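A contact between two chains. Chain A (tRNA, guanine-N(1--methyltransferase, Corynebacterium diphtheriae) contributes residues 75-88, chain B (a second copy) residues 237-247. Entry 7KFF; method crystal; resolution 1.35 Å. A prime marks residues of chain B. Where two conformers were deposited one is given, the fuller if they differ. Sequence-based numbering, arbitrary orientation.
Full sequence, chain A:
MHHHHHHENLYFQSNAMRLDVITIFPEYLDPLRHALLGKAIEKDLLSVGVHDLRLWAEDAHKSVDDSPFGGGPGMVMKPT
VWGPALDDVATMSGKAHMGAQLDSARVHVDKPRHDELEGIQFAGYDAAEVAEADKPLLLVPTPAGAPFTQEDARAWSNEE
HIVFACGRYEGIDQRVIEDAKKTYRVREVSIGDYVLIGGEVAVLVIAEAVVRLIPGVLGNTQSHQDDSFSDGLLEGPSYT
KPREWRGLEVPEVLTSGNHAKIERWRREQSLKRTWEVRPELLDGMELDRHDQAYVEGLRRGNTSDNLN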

# COMPACT_ATOMS: atom_id res chain seq x y z
N MSE A 75 -16.74 -13.60 -8.47
CA MSE A 75 -16.23 -14.02 -9.76
C MSE A 75 -14.74 -14.21 -9.66
O MSE A 75 -14.09 -13.54 -8.87
CB MSE A 75 -16.57 -12.96 -10.81
CG MSE A 75 -18.07 -12.74 -10.96
SE MSE A 75 -19.07 -14.31 -11.57
CE MSE A 75 -18.80 -14.03 -13.52
N VAL A 76 -14.22 -15.11 -10.47
CA VAL A 76 -12.80 -15.45 -10.53
C VAL A 76 -12.32 -15.19 -11.94
O VAL A 76 -13.01 -15.53 -12.90
CB VAL A 76 -12.59 -16.93 -10.15
CG1 VAL A 76 -11.15 -17.34 -10.30
CG2 VAL A 76 -13.09 -17.19 -8.74
N MSE A 77 -11.14 -14.60 -12.08
CA MSE A 77 -10.64 -14.34 -13.42
C MSE A 77 -10.14 -15.58 -14.13
O MSE A 77 -9.54 -16.48 -13.52
CB MSE A 77 -9.56 -13.29 -13.42
CG MSE A 77 -9.97 -11.95 -12.81
SE MSE A 77 -8.71 -10.53 -12.80
CE MSE A 77 -9.54 -9.21 -13.92
N LYS A 78 -10.37 -15.60 -15.46
CA LYS A 78 -10.32 -16.82 -16.25
C LYS A 78 -8.91 -17.20 -16.67
O LYS A 78 -8.19 -16.35 -17.22
CB LYS A 78 -11.13 -16.60 -17.54
CG LYS A 78 -12.63 -16.51 -17.39
CD LYS A 78 -13.29 -16.26 -18.76
CE LYS A 78 -14.72 -16.71 -18.81
NZ LYS A 78 -15.38 -16.35 -20.11
N PRO A 79 -8.51 -18.46 -16.49
CA PRO A 79 -7.20 -18.89 -17.01
C PRO A 79 -7.07 -18.79 -18.51
O PRO A 79 -5.97 -18.53 -19.01
CB PRO A 79 -7.06 -20.35 -16.54
CG PRO A 79 -8.12 -20.59 -15.62
CD PRO A 79 -9.17 -19.52 -15.72
N THR A 80 -8.15 -19.02 -19.26
CA THR A 80 -8.06 -19.00 -20.72
C THR A 80 -7.81 -17.60 -21.28
O THR A 80 -7.48 -17.47 -22.47
CB THR A 80 -9.31 -19.61 -21.35
OG1 THR A 80 -10.45 -18.88 -20.88
CG2 THR A 80 -9.44 -21.11 -21.00
N VAL A 81 -7.96 -16.57 -20.46
CA VAL A 81 -7.57 -15.20 -20.81
C VAL A 81 -6.20 -14.85 -20.24
O VAL A 81 -5.33 -14.37 -20.96
CB VAL A 81 -8.67 -14.21 -20.34
CG1 VAL A 81 -8.27 -12.78 -20.69
CG2 VAL A 81 -10.01 -14.58 -20.97
N TRP A 82 -5.99 -15.15 -18.95
CA TRP A 82 -4.73 -14.80 -18.30
C TRP A 82 -3.52 -15.54 -18.87
O TRP A 82 -2.43 -14.96 -18.95
CB TRP A 82 -4.82 -15.05 -16.79
CG TRP A 82 -5.29 -13.86 -16.08
CD1 TRP A 82 -6.52 -13.65 -15.50
CD2 TRP A 82 -4.54 -12.66 -15.87
NE1 TRP A 82 -6.57 -12.40 -14.93
CE2 TRP A 82 -5.37 -11.76 -15.16
CE3 TRP A 82 -3.25 -12.26 -16.21
CZ2 TRP A 82 -4.95 -10.49 -14.80
CZ3 TRP A 82 -2.84 -11.00 -15.85
CH2 TRP A 82 -3.69 -10.12 -15.18
N GLY A 83 -3.65 -16.82 -19.18
CA GLY A 83 -2.52 -17.58 -19.65
C GLY A 83 -1.92 -17.01 -20.92
O GLY A 83 -0.72 -16.70 -21.00
N PRO A 84 -2.75 -16.83 -21.95
CA PRO A 84 -2.24 -16.20 -23.19
C PRO A 84 -1.68 -14.81 -22.97
O PRO A 84 -0.67 -14.46 -23.58
CB PRO A 84 -3.46 -16.22 -24.11
CG PRO A 84 -4.24 -17.44 -23.63
CD PRO A 84 -4.10 -17.41 -22.14
N ALA A 85 -2.31 -14.00 -22.10
CA ALA A 85 -1.80 -12.66 -21.83
C ALA A 85 -0.41 -12.72 -21.24
O ALA A 85 0.50 -12.00 -21.66
CB ALA A 85 -2.77 -11.95 -20.88
N LEU A 86 -0.21 -13.59 -20.24
CA LEU A 86 1.10 -13.69 -19.63
C LEU A 86 2.13 -14.26 -20.59
O LEU A 86 3.31 -13.87 -20.55
CB LEU A 86 1.00 -14.55 -18.37
CG LEU A 86 0.31 -13.85 -17.20
CD1 LEU A 86 -0.10 -14.88 -16.15
CD2 LEU A 86 1.23 -12.81 -16.61
N ASP A 87 1.73 -15.22 -21.44
CA ASP A 87 2.63 -15.77 -22.44
C ASP A 87 3.14 -14.66 -23.36
O ASP A 87 4.33 -14.57 -23.66
CB ASP A 87 1.90 -16.79 -23.31
CG ASP A 87 1.52 -18.09 -22.59
OD1 ASP A 87 1.97 -18.36 -21.45
OD2 ASP A 87 0.72 -18.86 -23.19
N ASP A 88 2.22 -13.81 -23.83
CA ASP A 88 2.57 -12.78 -24.81
C ASP A 88 3.41 -11.68 -24.18
O ASP A 88 4.38 -11.20 -24.77
CB ASP A 88 1.29 -12.20 -25.41
CG ASP A 88 0.63 -13.12 -26.44
OD1 ASP A 88 1.19 -14.19 -26.78
OD2 ASP A 88 -0.46 -12.76 -26.94
N PRO B 237 -6.84 -20.47 -2.33
CA PRO B 237 -6.97 -20.26 -3.78
C PRO B 237 -8.40 -20.40 -4.27
O PRO B 237 -9.24 -21.06 -3.65
CB PRO B 237 -6.09 -21.36 -4.38
CG PRO B 237 -6.06 -22.42 -3.33
CD PRO B 237 -6.09 -21.70 -2.01
N SER B 238 -8.65 -19.77 -5.42
CA SER B 238 -9.92 -19.85 -6.11
C SER B 238 -9.72 -20.39 -7.52
O SER B 238 -8.64 -20.27 -8.10
CB SER B 238 -10.58 -18.49 -6.21
OG SER B 238 -10.87 -17.97 -4.93
N TYR B 239 -10.79 -20.96 -8.07
CA TYR B 239 -10.76 -21.59 -9.38
C TYR B 239 -12.06 -21.32 -10.12
O TYR B 239 -13.11 -21.19 -9.49
CB TYR B 239 -10.58 -23.11 -9.25
CG TYR B 239 -9.35 -23.52 -8.48
CD1 TYR B 239 -8.15 -23.69 -9.13
CD2 TYR B 239 -9.39 -23.70 -7.11
CE1 TYR B 239 -7.01 -24.04 -8.44
CE2 TYR B 239 -8.25 -24.06 -6.41
CZ TYR B 239 -7.07 -24.23 -7.07
OH TYR B 239 -5.93 -24.56 -6.38
N THR B 240 -11.97 -21.29 -11.45
CA THR B 240 -13.15 -21.22 -12.32
C THR B 240 -12.95 -22.15 -13.51
O THR B 240 -11.93 -22.84 -13.62
CB THR B 240 -13.47 -19.75 -12.69
OG1 THR B 240 -14.74 -19.71 -13.37
CG2 THR B 240 -12.41 -19.16 -13.58
N LYS B 241 -13.94 -22.17 -14.40
CA LYS B 241 -13.88 -23.05 -15.56
C LYS B 241 -12.67 -22.68 -16.43
O LYS B 241 -12.29 -21.51 -16.50
CB LYS B 241 -15.15 -22.92 -16.37
CG LYS B 241 -16.41 -23.40 -15.65
CD LYS B 241 -17.65 -23.18 -16.51
CE LYS B 241 -18.93 -23.38 -15.72
NZ LYS B 241 -19.20 -22.27 -14.76
N PRO B 242 -12.07 -23.64 -17.13
CA PRO B 242 -12.49 -25.05 -17.25
C PRO B 242 -11.98 -25.96 -16.13
O PRO B 242 -11.07 -25.56 -15.37
CB PRO B 242 -11.89 -25.46 -18.60
CG PRO B 242 -10.62 -24.69 -18.65
CD PRO B 242 -10.94 -23.33 -18.03
N ARG B 243 -12.55 -27.16 -16.04
CA ARG B 243 -12.11 -28.11 -15.02
C ARG B 243 -10.64 -28.45 -15.16
O ARG B 243 -9.94 -28.64 -14.16
CB ARG B 243 -12.96 -29.37 -15.10
CG ARG B 243 -14.39 -29.13 -14.72
CD ARG B 243 -15.16 -30.42 -14.54
NE ARG B 243 -16.47 -30.16 -13.97
CZ ARG B 243 -17.25 -31.09 -13.44
NH1 ARG B 243 -16.84 -32.35 -13.40
NH2 ARG B 243 -18.43 -30.77 -12.95
N GLU B 244 -10.15 -28.56 -16.39
CA GLU B 244 -8.75 -28.90 -16.65
C GLU B 244 -8.18 -27.89 -17.63
O GLU B 244 -8.79 -27.64 -18.67
CB GLU B 244 -8.62 -30.33 -17.20
CG GLU B 244 -7.18 -30.69 -17.48
CD GLU B 244 -6.98 -32.09 -18.04
OE1 GLU B 244 -7.76 -33.01 -17.71
OE2 GLU B 244 -6.00 -32.28 -18.79
N TRP B 245 -7.02 -27.32 -17.29
CA TRP B 245 -6.41 -26.26 -18.07
C TRP B 245 -4.90 -26.42 -17.99
O TRP B 245 -4.34 -26.44 -16.89
CB TRP B 245 -6.83 -24.89 -17.57
CG TRP B 245 -6.22 -23.74 -18.28
CD1 TRP B 245 -6.58 -23.23 -19.49
CD2 TRP B 245 -5.14 -22.93 -17.81
NE1 TRP B 245 -5.79 -22.15 -19.80
CE2 TRP B 245 -4.89 -21.94 -18.79
CE3 TRP B 245 -4.36 -22.95 -16.66
CZ2 TRP B 245 -3.92 -20.96 -18.62
CZ3 TRP B 245 -3.39 -21.96 -16.50
CH2 TRP B 245 -3.17 -21.00 -17.49
N ARG B 246 -4.24 -26.55 -19.15
CA ARG B 246 -2.78 -26.68 -19.19
C ARG B 246 -2.31 -27.79 -18.25
O ARG B 246 -1.30 -27.67 -17.55
CB ARG B 246 -2.07 -25.34 -18.97
CG ARG B 246 -2.38 -24.34 -20.06
CD ARG B 246 -1.54 -23.09 -19.94
NE ARG B 246 -1.86 -22.15 -21.01
CZ ARG B 246 -1.19 -21.03 -21.25
NH1 ARG B 246 -0.18 -20.67 -20.48
NH2 ARG B 246 -1.55 -20.25 -22.26
N GLY B 247 -3.04 -28.90 -18.25
CA GLY B 247 -2.67 -30.04 -17.45
C GLY B 247 -2.99 -29.93 -15.97
O GLY B 247 -2.67 -30.86 -15.21
O HOH W 1 -10.93 -19.81 -18.28

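The indole of Trp245′ lies against the first turn of a helix in chain A, at a point where a proline covers its face and a glycine leaves room for its edge. Pro79, the first residue of that helix, points its CB at the six-membered ring, 3.5 Å from the centroid and only 15° off the ring normal, a CH-π contact made squarely over the face. Ring hydrogens of proline suit this role, since the carbons next to the backbone are slightly polarized and the rigid ring presents them at little conformational cost. The closest side-chain atoms are Pro79 CB and Trp245′ CD2, at 3.5 Å. The carbonyl oxygen Pro79 O comes nearer still, 3.2 Å from Trp245′ CZ2, while it accepts the helical hydrogen bond from Gly83 N (2.9 Å).

One turn further on, Gly83 meets the edge of the same indole, with its CA 3.8 Å from Trp245′ CZ2. The absence of a side chain is essential to this packing: an ideal CB on Gly83 would point toward chain B and lie 2.5 Å from Trp245′ CZ2 and 3.0 Å from Arg246′ CZ, a clash in both cases. Gly83 CA also sits over one face of the Arg246′ guanidinium, so this single glycine accommodates two large side chains.

Beyond it, the extended side chain of Arg246′ reaches Asp87 and forms a salt bridge. Arg246′ NH2 donates to Asp87 OD2 at 2.8 Å; a second, weak hydrogen bond runs from Arg246′ NH1 to Asp87 OD1 at 3.3 Å. The carboxylate thus engages both terminal nitrogens from the edge of the guanidinium, near its plane, where the N-H groups point. On the way, Arg246′ NH2 passes 3.6 Å from Pro84 N, at the kink in the helix where that nitrogen has no hydrogen to bond to the preceding turn.

At the other end of the contact the packing is largely apolar. Val76, in a short strand, points toward chain B, and Thr240′ points back; their CB atoms are 3.9 Å apart. Thr240′ CG2 rests 3.7 Å from Val76 O and 3.9 Å from Pro79 CD, so this methyl group bridges the strand and the start of the helix, while its hydroxyl is hydrogen-bonded elsewhere in the structure. Val76 CG2 also packs against Ser238′ CB at 3.8 Å.

Between these two regions, Thr80 lies along the more exposed margin. Its CG2 approaches Trp245′ CD1 at 3.9 Å and Pro242′ CD at 4.0 Å, the latter on a proline preceded by a cis peptide bond. A water joins the two backbones here: it accepts from Thr80 N at 3.1 Å and donates to Lys241′ O at 2.8 Å. As Thr80 N lies in the first turn of the helix, it has no carbonyl one turn earlier within the helix to bind, and the water provides an acceptor. Together the two stretches bury 544 Å², with the salt bridge supplying their direct hydrogen bonds.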